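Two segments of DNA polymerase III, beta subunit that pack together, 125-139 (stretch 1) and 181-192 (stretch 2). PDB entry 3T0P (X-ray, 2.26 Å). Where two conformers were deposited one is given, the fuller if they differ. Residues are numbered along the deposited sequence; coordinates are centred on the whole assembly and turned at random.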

ATOM      1  N   ASN B 125      34.109  -2.823 -22.859  1.00 63.40           N
ATOM      2  CA  ASN B 125      34.488  -3.579 -24.027  1.00 62.95           C
ATOM      3  C   ASN B 125      33.249  -3.711 -24.893  1.00 60.55           C
ATOM      4  O   ASN B 125      32.684  -2.696 -25.331  1.00 57.92           O
ATOM      5  CB  ASN B 125      35.109  -4.931 -23.623  1.00 65.51           C
ATOM      6  CG  ASN B 125      36.324  -4.787 -22.727  1.00 90.28           C
ATOM      7  OD1 ASN B 125      37.201  -3.929 -22.945  1.00 79.16           O
ATOM      8  ND2 ASN B 125      36.380  -5.608 -21.681  1.00 81.81           N
ATOM      9  N   GLU B 126      32.844  -4.948 -25.147  1.00 55.00           N
ATOM     10  CA  GLU B 126      31.686  -5.304 -25.937  1.00 54.70           C
ATOM     11  C   GLU B 126      30.416  -4.872 -25.188  1.00 57.12           C
ATOM     12  O   GLU B 126      30.319  -5.067 -23.977  1.00 55.56           O
ATOM     13  CB  GLU B 126      31.712  -6.815 -26.196  1.00 56.54           C
ATOM     14  CG  GLU B 126      30.680  -7.306 -27.191  1.00 71.98           C
ATOM     15  CD  GLU B 126      30.767  -8.784 -27.538  1.00 86.10           C
ATOM     16  OE1 GLU B 126      30.860  -9.617 -26.608  1.00 84.94           O
ATOM     17  OE2 GLU B 126      30.735  -9.108 -28.748  1.00 62.20           O
ATOM     18  N   SER B 127      29.495  -4.231 -25.906  1.00 53.99           N
ATOM     19  CA  SER B 127      28.212  -3.727 -25.406  1.00 53.72           C
ATOM     20  C   SER B 127      27.070  -4.593 -25.886  1.00 61.56           C
ATOM     21  O   SER B 127      27.085  -5.051 -27.025  1.00 66.26           O
ATOM     22  CB  SER B 127      27.984  -2.304 -25.888  1.00 55.87           C
ATOM     23  OG  SER B 127      28.114  -2.278 -27.299  1.00 66.92           O
ATOM     24  N   ILE B 128      26.085  -4.805 -25.034  1.00 55.02           N
ATOM     25  CA  ILE B 128      24.880  -5.564 -25.333  1.00 53.66           C
ATOM     26  C   ILE B 128      23.702  -4.584 -25.217  1.00 52.46           C
ATOM     27  O   ILE B 128      23.568  -3.916 -24.201  1.00 49.00           O
ATOM     28  CB  ILE B 128      24.760  -6.785 -24.370  1.00 57.25           C
ATOM     29  CG1 ILE B 128      25.878  -7.819 -24.632  1.00 60.50           C
ATOM     30  CG2 ILE B 128      23.394  -7.457 -24.457  1.00 56.34           C
ATOM     31  CD1 ILE B 128      27.140  -7.738 -23.656  1.00 70.04           C
ATOM     32  N   VAL B 129      22.846  -4.507 -26.234  1.00 48.63           N
ATOM     33  CA  VAL B 129      21.682  -3.638 -26.172  1.00 46.81           C
ATOM     34  C   VAL B 129      20.370  -4.460 -26.026  1.00 47.40           C
ATOM     35  O   VAL B 129      20.081  -5.322 -26.837  1.00 45.13           O
ATOM     36  CB  VAL B 129      21.598  -2.695 -27.395  1.00 50.83           C
ATOM     37  CG1 VAL B 129      20.365  -1.801 -27.297  1.00 48.88           C
ATOM     38  CG2 VAL B 129      22.854  -1.855 -27.526  1.00 51.69           C
ATOM     39  N   LEU B 130      19.569  -4.108 -25.040  1.00 44.84           N
ATOM     40  CA  LEU B 130      18.226  -4.651 -24.803  1.00 43.86           C
ATOM     41  C   LEU B 130      17.286  -3.484 -24.603  1.00 46.17           C
ATOM     42  O   LEU B 130      17.714  -2.446 -24.068  1.00 45.53           O
ATOM     43  CB  LEU B 130      18.184  -5.561 -23.540  1.00 42.80           C
ATOM     44  CG  LEU B 130      19.061  -6.791 -23.510  1.00 46.84           C
ATOM     45  CD1 LEU B 130      19.050  -7.413 -22.137  1.00 45.77           C
ATOM     46  CD2 LEU B 130      18.637  -7.806 -24.543  1.00 51.67           C
ATOM     47  N   SER B 131      16.001  -3.637 -24.958  1.00 43.30           N
ATOM     48  CA  SER B 131      15.057  -2.562 -24.629  1.00 43.03           C
ATOM     49  C   SER B 131      14.856  -2.582 -23.127  1.00 45.10           C
ATOM     50  O   SER B 131      15.118  -3.606 -22.484  1.00 44.85           O
ATOM     51  CB  SER B 131      13.724  -2.705 -25.375  1.00 46.38           C
ATOM     52  OG  SER B 131      12.942  -3.824 -24.983  1.00 49.61           O
ATOM     53  N   GLN B 132      14.484  -1.440 -22.559  1.00 41.40           N
ATOM     54  CA  GLN B 132      14.154  -1.322 -21.154  1.00 40.96           C
ATOM     55  C   GLN B 132      13.068  -2.364 -20.821  1.00 45.68           C
ATOM     56  O   GLN B 132      13.157  -3.036 -19.794  1.00 45.17           O
ATOM     57  CB  GLN B 132      13.635   0.093 -20.854  1.00 41.58           C
ATOM     58  CG  GLN B 132      14.712   1.133 -20.628  1.00 49.45           C
ATOM     59  CD  GLN B 132      14.137   2.497 -20.343  1.00 62.41           C
ATOM     60  OE1 GLN B 132      12.945   2.669 -20.052  1.00 58.58           O
ATOM     61  NE2 GLN B 132      14.963   3.507 -20.499  1.00 48.49           N
ATOM     62  N   PHE B 133      12.079  -2.522 -21.731  1.00 42.41           N
ATOM     63  CA  PHE B 133      10.973  -3.466 -21.604  1.00 43.78           C
ATOM     64  C   PHE B 133      11.483  -4.905 -21.467  1.00 47.06           C
ATOM     65  O   PHE B 133      11.095  -5.602 -20.537  1.00 44.46           O
ATOM     66  CB  PHE B 133      10.043  -3.368 -22.825  1.00 47.07           C
ATOM     67  CG  PHE B 133       8.907  -4.359 -22.771  1.00 49.17           C
ATOM     68  CD1 PHE B 133       7.792  -4.122 -21.970  1.00 52.30           C
ATOM     69  CD2 PHE B 133       8.959  -5.539 -23.501  1.00 51.61           C
ATOM     70  CE1 PHE B 133       6.755  -5.056 -21.893  1.00 53.16           C
ATOM     71  CE2 PHE B 133       7.912  -6.467 -23.435  1.00 54.75           C
ATOM     72  CZ  PHE B 133       6.809  -6.210 -22.648  1.00 52.04           C
ATOM     73  N   THR B 134      12.342  -5.340 -22.399  1.00 44.52           N
ATOM     74  CA  THR B 134      12.886  -6.695 -22.417  1.00 44.44           C
ATOM     75  C   THR B 134      13.639  -6.985 -21.111  1.00 48.29           C
ATOM     76  O   THR B 134      13.433  -8.045 -20.526  1.00 46.27           O
ATOM     77  CB  THR B 134      13.757  -6.871 -23.643  1.00 50.10           C
ATOM     78  OG1 THR B 134      12.942  -6.698 -24.801  1.00 52.99           O
ATOM     79  CG2 THR B 134      14.444  -8.214 -23.693  1.00 48.16           C
ATOM     80  N   LEU B 135      14.467  -6.034 -20.637  1.00 44.09           N
ATOM     81  CA  LEU B 135      15.249  -6.260 -19.432  1.00 42.85           C
ATOM     82  C   LEU B 135      14.350  -6.317 -18.210  1.00 45.51           C
ATOM     83  O   LEU B 135      14.538  -7.175 -17.351  1.00 44.49           O
ATOM     84  CB  LEU B 135      16.345  -5.174 -19.260  1.00 41.92           C
ATOM     85  CG  LEU B 135      17.199  -5.273 -17.979  1.00 44.47           C
ATOM     86  CD1 LEU B 135      17.939  -6.651 -17.880  1.00 43.30           C
ATOM     87  CD2 LEU B 135      18.167  -4.105 -17.880  1.00 46.33           C
ATOM     88  N   LYS B 136      13.397  -5.404 -18.113  1.00 41.91           N
ATOM     89  CA  LYS B 136      12.485  -5.366 -16.978  1.00 40.06           C
ATOM     90  C   LYS B 136      11.630  -6.622 -16.972  1.00 38.89           C
ATOM     91  O   LYS B 136      11.482  -7.244 -15.921  1.00 36.97           O
ATOM     92  CB  LYS B 136      11.622  -4.099 -17.002  1.00 41.40           C
ATOM     93  CG  LYS B 136      10.869  -3.845 -15.702  1.00 46.83           C
ATOM     94  CD  LYS B 136      10.229  -2.445 -15.678  1.00 50.15           C
ATOM     95  CE  LYS B 136       9.534  -2.157 -14.364  1.00 47.32           C
ATOM     96  NZ  LYS B 136       9.291  -0.697 -14.178  1.00 59.76           N
ATOM     97  N   GLU B 137      11.152  -7.037 -18.138  1.00 35.29           N
ATOM     98  CA  GLU B 137      10.307  -8.228 -18.257  1.00 37.05           C
ATOM     99  C   GLU B 137      11.055  -9.509 -17.959  1.00 42.76           C
ATOM    100  O   GLU B 137      10.490 -10.370 -17.301  1.00 44.19           O
ATOM    101  CB  GLU B 137       9.668  -8.328 -19.644  1.00 39.92           C
ATOM    102  CG  GLU B 137       8.403  -7.494 -19.789  1.00 62.60           C
ATOM    103  CD  GLU B 137       7.166  -8.038 -19.089  1.00 92.00           C
ATOM    104  OE1 GLU B 137       6.540  -8.983 -19.629  1.00 84.70           O
ATOM    105  OE2 GLU B 137       6.811  -7.503 -18.012  1.00 83.06           O
ATOM    106  N   VAL B 138      12.298  -9.663 -18.434  1.00 38.14           N
ATOM    107  CA  VAL B 138      13.034 -10.893 -18.179  1.00 39.44           C
ATOM    108  C   VAL B 138      13.359 -11.021 -16.671  1.00 44.30           C
ATOM    109  O   VAL B 138      13.367 -12.141 -16.168  1.00 47.19           O
ATOM    110  CB  VAL B 138      14.271 -11.102 -19.097  1.00 43.88           C
ATOM    111  CG1 VAL B 138      15.493 -10.288 -18.662  1.00 42.61           C
ATOM    112  CG2 VAL B 138      14.617 -12.568 -19.184  1.00 44.93           C
ATOM    113  N   ILE B 139      13.559  -9.903 -15.948  1.00 37.25           N
ATOM    114  CA  ILE B 139      13.815  -9.955 -14.506  1.00 35.64           C
ATOM    115  C   ILE B 139      12.493 -10.370 -13.817  1.00 42.03           C
ATOM    116  O   ILE B 139      12.497 -11.235 -12.941  1.00 42.62           O
ATOM    117  CB  ILE B 139      14.353  -8.592 -13.958  1.00 36.81           C
ATOM    118  CG1 ILE B 139      15.758  -8.251 -14.511  1.00 36.75           C
ATOM    119  CG2 ILE B 139      14.330  -8.549 -12.422  1.00 36.73           C
ATOM    120  CD1 ILE B 139      16.167  -6.678 -14.307  1.00 35.62           C
ATOM    121  N   TYR B 181      14.547 -17.361 -22.473  1.00 46.63           N
ATOM    122  CA  TYR B 181      15.358 -17.247 -23.679  1.00 48.07           C
ATOM    123  C   TYR B 181      14.950 -16.025 -24.450  1.00 52.21           C
ATOM    124  O   TYR B 181      13.754 -15.711 -24.543  1.00 49.52           O
ATOM    125  CB  TYR B 181      15.221 -18.480 -24.563  1.00 51.29           C
ATOM    126  CG  TYR B 181      15.722 -19.753 -23.929  1.00 55.16           C
ATOM    127  CD1 TYR B 181      14.850 -20.627 -23.291  1.00 57.67           C
ATOM    128  CD2 TYR B 181      17.054 -20.135 -24.050  1.00 56.86           C
ATOM    129  CE1 TYR B 181      15.301 -21.831 -22.740  1.00 62.26           C
ATOM    130  CE2 TYR B 181      17.516 -21.339 -23.517  1.00 58.34           C
ATOM    131  CZ  TYR B 181      16.641 -22.173 -22.839  1.00 69.37           C
ATOM    132  OH  TYR B 181      17.099 -23.348 -22.288  1.00 73.80           O
ATOM    133  N   ILE B 182      15.954 -15.296 -24.967  1.00 50.79           N
ATOM    134  CA  ILE B 182      15.750 -14.079 -25.750  1.00 50.53           C
ATOM    135  C   ILE B 182      16.607 -14.195 -26.997  1.00 54.82           C
ATOM    136  O   ILE B 182      17.786 -14.517 -26.900  1.00 54.05           O
ATOM    137  CB  ILE B 182      16.074 -12.801 -24.912  1.00 53.35           C
ATOM    138  CG1 ILE B 182      15.150 -12.666 -23.682  1.00 53.03           C
ATOM    139  CG2 ILE B 182      16.031 -11.515 -25.759  1.00 54.88           C
ATOM    140  CD1 ILE B 182      15.706 -11.700 -22.591  1.00 62.39           C
ATOM    141  N   GLU B 183      15.999 -14.005 -28.169  1.00 53.09           N
ATOM    142  CA  GLU B 183      16.710 -13.962 -29.449  1.00 54.38           C
ATOM    143  C   GLU B 183      17.021 -12.490 -29.734  1.00 57.62           C
ATOM    144  O   GLU B 183      16.115 -11.648 -29.726  1.00 55.09           O
ATOM    145  CB  GLU B 183      15.891 -14.593 -30.581  1.00 56.68           C
ATOM    146  CG  GLU B 183      16.748 -15.068 -31.741  1.00 73.74           C
ATOM    147  CD  GLU B 183      16.042 -15.999 -32.710  1.00110.63           C
ATOM    148  OE1 GLU B 183      15.623 -17.103 -32.287  1.00103.65           O
ATOM    149  OE2 GLU B 183      15.940 -15.640 -33.907  1.00112.37           O
HETATM  150  N   MSE B 184      18.291 -12.170 -29.931  1.00 55.96           N
HETATM  151  CA  MSE B 184      18.693 -10.787 -30.187  1.00 56.96           C
HETATM  152  C   MSE B 184      19.042 -10.610 -31.657  1.00 59.79           C
HETATM  153  O   MSE B 184      19.217 -11.604 -32.365  1.00 58.65           O
HETATM  154  CB  MSE B 184      19.843 -10.387 -29.262  1.00 59.78           C
HETATM  155  CG  MSE B 184      19.411 -10.406 -27.795  1.00 67.34           C
HETATM  156 SE   MSE B 184      20.871 -10.238 -26.551  0.75 78.31          SE
HETATM  157  CE  MSE B 184      21.970 -11.849 -27.081  1.00 76.41           C
ATOM    158  N   LYS B 185      19.062  -9.360 -32.129  1.00 56.62           N
ATOM    159  CA  LYS B 185      19.338  -9.048 -33.541  1.00 58.03           C
ATOM    160  C   LYS B 185      20.847  -8.855 -33.790  1.00 61.99           C
ATOM    161  O   LYS B 185      21.252  -8.665 -34.932  1.00 63.44           O
ATOM    162  CB  LYS B 185      18.551  -7.804 -33.987  1.00 61.06           C
ATOM    163  CG  LYS B 185      17.023  -7.895 -33.793  1.00 79.35           C
ATOM    164  CD  LYS B 185      16.310  -8.577 -34.973  1.00 90.25           C
ATOM    165  CE  LYS B 185      14.807  -8.360 -34.962  1.00101.04           C
ATOM    166  NZ  LYS B 185      14.415  -6.955 -35.293  1.00108.39           N
ATOM    167  N   ASN B 186      21.669  -8.916 -32.729  1.00 56.37           N
ATOM    168  CA  ASN B 186      23.126  -8.813 -32.803  1.00 55.86           C
ATOM    169  C   ASN B 186      23.793 -10.102 -32.388  1.00 60.51           C
ATOM    170  O   ASN B 186      23.220 -10.860 -31.612  1.00 58.93           O
ATOM    171  CB  ASN B 186      23.640  -7.735 -31.877  1.00 49.46           C
ATOM    172  CG  ASN B 186      23.561  -6.338 -32.381  1.00 59.89           C
ATOM    173  OD1 ASN B 186      24.576  -5.710 -32.692  1.00 60.19           O
ATOM    174  ND2 ASN B 186      22.369  -5.787 -32.361  1.00 45.99           N
ATOM    175  N   HIS B 187      25.030 -10.311 -32.864  1.00 57.82           N
ATOM    176  CA  HIS B 187      25.824 -11.454 -32.462  0.50 58.43           C
ATOM    177  C   HIS B 187      26.896 -10.956 -31.510  1.00 60.83           C
ATOM    178  O   HIS B 187      27.488  -9.881 -31.711  1.00 57.83           O
ATOM    179  CB  HIS B 187      26.363 -12.197 -33.674  0.50 61.34           C
ATOM    180  CG  HIS B 187      25.268 -12.930 -34.379  0.50 65.47           C
ATOM    181  ND1 HIS B 187      25.147 -14.306 -34.295  0.50 67.64           N
ATOM    182  CD2 HIS B 187      24.228 -12.442 -35.097  0.50 67.51           C
ATOM    183  CE1 HIS B 187      24.060 -14.604 -34.981  0.50 67.49           C
ATOM    184  NE2 HIS B 187      23.485 -13.518 -35.497  0.50 67.79           N
ATOM    185  N   TYR B 188      27.059 -11.686 -30.419  1.00 57.85           N
ATOM    186  CA  TYR B 188      27.973 -11.304 -29.354  1.00 56.54           C
ATOM    187  C   TYR B 188      28.914 -12.435 -28.997  1.00 63.02           C
ATOM    188  O   TYR B 188      28.585 -13.600 -29.244  1.00 62.51           O
ATOM    189  CB  TYR B 188      27.155 -10.929 -28.113  1.00 54.49           C
ATOM    190  CG  TYR B 188      26.208  -9.757 -28.297  1.00 54.38           C
ATOM    191  CD1 TYR B 188      26.688  -8.457 -28.400  1.00 55.54           C
ATOM    192  CD2 TYR B 188      24.832  -9.945 -28.332  1.00 53.69           C
ATOM    193  CE1 TYR B 188      25.827  -7.384 -28.602  1.00 54.55           C
ATOM    194  CE2 TYR B 188      23.957  -8.869 -28.465  1.00 52.69           C
ATOM    195  CZ  TYR B 188      24.462  -7.588 -28.584  1.00 60.54           C
ATOM    196  OH  TYR B 188      23.631  -6.517 -28.769  1.00 63.83           O
ATOM    197  N   ASP B 189      30.058 -12.100 -28.366  1.00 61.29           N
ATOM    198  CA  ASP B 189      30.985 -13.099 -27.849  1.00 63.26           C
ATOM    199  C   ASP B 189      30.320 -13.826 -26.703  1.00 65.98           C
ATOM    200  O   ASP B 189      29.441 -13.258 -26.046  1.00 64.31           O
ATOM    201  CB  ASP B 189      32.306 -12.472 -27.365  1.00 66.61           C
ATOM    202  CG  ASP B 189      33.162 -11.818 -28.431  1.00 77.88           C
ATOM    203  OD1 ASP B 189      33.017 -12.184 -29.626  1.00 79.89           O
ATOM    204  OD2 ASP B 189      33.986 -10.946 -28.071  1.00 82.45           O
ATOM    205  N   SER B 190      30.717 -15.079 -26.471  1.00 64.10           N
ATOM    206  CA  SER B 190      30.171 -15.866 -25.385  1.00 63.22           C
ATOM    207  C   SER B 190      30.500 -15.219 -24.038  1.00 66.42           C
ATOM    208  O   SER B 190      31.604 -14.710 -23.835  1.00 67.30           O
ATOM    209  CB  SER B 190      30.685 -17.293 -25.444  1.00 66.74           C
ATOM    210  OG  SER B 190      30.113 -17.920 -26.578  1.00 78.31           O
ATOM    211  N   LYS B 191      29.508 -15.215 -23.157  1.00 59.99           N
ATOM    212  CA  LYS B 191      29.600 -14.664 -21.805  0.50 59.02           C
ATOM    213  C   LYS B 191      28.677 -15.457 -20.907  1.00 62.36           C
ATOM    214  O   LYS B 191      27.593 -15.832 -21.344  1.00 61.86           O
ATOM    215  CB  LYS B 191      29.255 -13.159 -21.787  0.50 59.71           C
ATOM    216  CG  LYS B 191      30.487 -12.276 -21.719  0.50 68.70           C
ATOM    217  CD  LYS B 191      30.257 -10.926 -22.374  0.50 73.04           C
ATOM    218  CE  LYS B 191      31.555 -10.181 -22.536  0.50 69.95           C
ATOM    219  NZ  LYS B 191      31.411  -9.050 -23.476  0.50 73.77           N
ATOM    220  N   LYS B 192      29.116 -15.736 -19.675  1.00 59.31           N
ATOM    221  CA  LYS B 192      28.378 -16.483 -18.660  1.00 57.54           C
ATOM    222  C   LYS B 192      28.721 -15.874 -17.300  1.00 58.48           C
ATOM    223  O   LYS B 192      29.833 -16.044 -16.813  1.00 60.42           O
ATOM    224  CB  LYS B 192      28.774 -17.975 -18.754  1.00 60.61           C
ATOM    225  CG  LYS B 192      27.684 -18.943 -18.362  1.00 73.56           C
ATOM    226  CD  LYS B 192      28.209 -20.375 -18.274  1.00 77.90           C
ATOM    227  CE  LYS B 192      27.251 -21.258 -17.504  1.00 83.60           C
ATOM    228  NZ  LYS B 192      27.581 -22.715 -17.617  1.00 83.48           N
TER
HETATM  229  O   HOH W   1      30.034  -8.708 -31.281  1.00 58.40           O

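The carboxylate of Glu 126 gathers most of the polar chemistry of this contact. Both of its oxygens accept from one backbone amide: Asp 189 N lies 3.1 Å from Glu 126 OE1 and 3.1 Å from Glu 126 OE2, with N-H...O angles of 141° and 160°, so the hydrogen bond is bifurcated and the OE2 branch is the straighter. Glu 126 OE1 also takes a salt bridge from Lys 191 NZ at 3.2 Å, while a water donates to Glu 126 OE2 (2.7 Å) and to His 187 O (2.8 Å), bridging the stretches. A like charge is near: Asp 189 OD2 stands 3.7 Å from Glu 126 OE1, and the ammonium of Lys 191 supplies compensating positive charge.

The backbones do not pair as a sheet. The axes of strands 127-131 and 187-192 approach to 8.5 Å at 123° between their N-to-C directions, and Ile 128 CA and Tyr 188 CA are 7.7 Å apart, so side chains must span the gap. Tyr 188 reaches across and accepts a weak hydrogen bond from the backbone of stretch 1, Val 129 N to Tyr 188 OH at 3.3 Å; the 171° angle is nearly linear, but the distance is long. Ile 128 CG1 sits over one face of the ring, 4.0 Å from the Tyr 188 centroid and 12° off its normal, a CH-pi contact.

Beyond the tyrosine the contact becomes apolar. The SE atom of selenomethionine Met 184 lies 3.9 Å from Leu 130 CD2 and 4.3 Å from Ile 128 CG2. Farther along, the helix that follows Ser 131, its N-cap residue, presents Thr 134 and Val 138 one turn apart. Ile 182 CD1 meets both, at 3.9 Å from Thr 134 CG2 and 3.7 Å from Val 138 CG2. In all, the two stretches bury 549 Å².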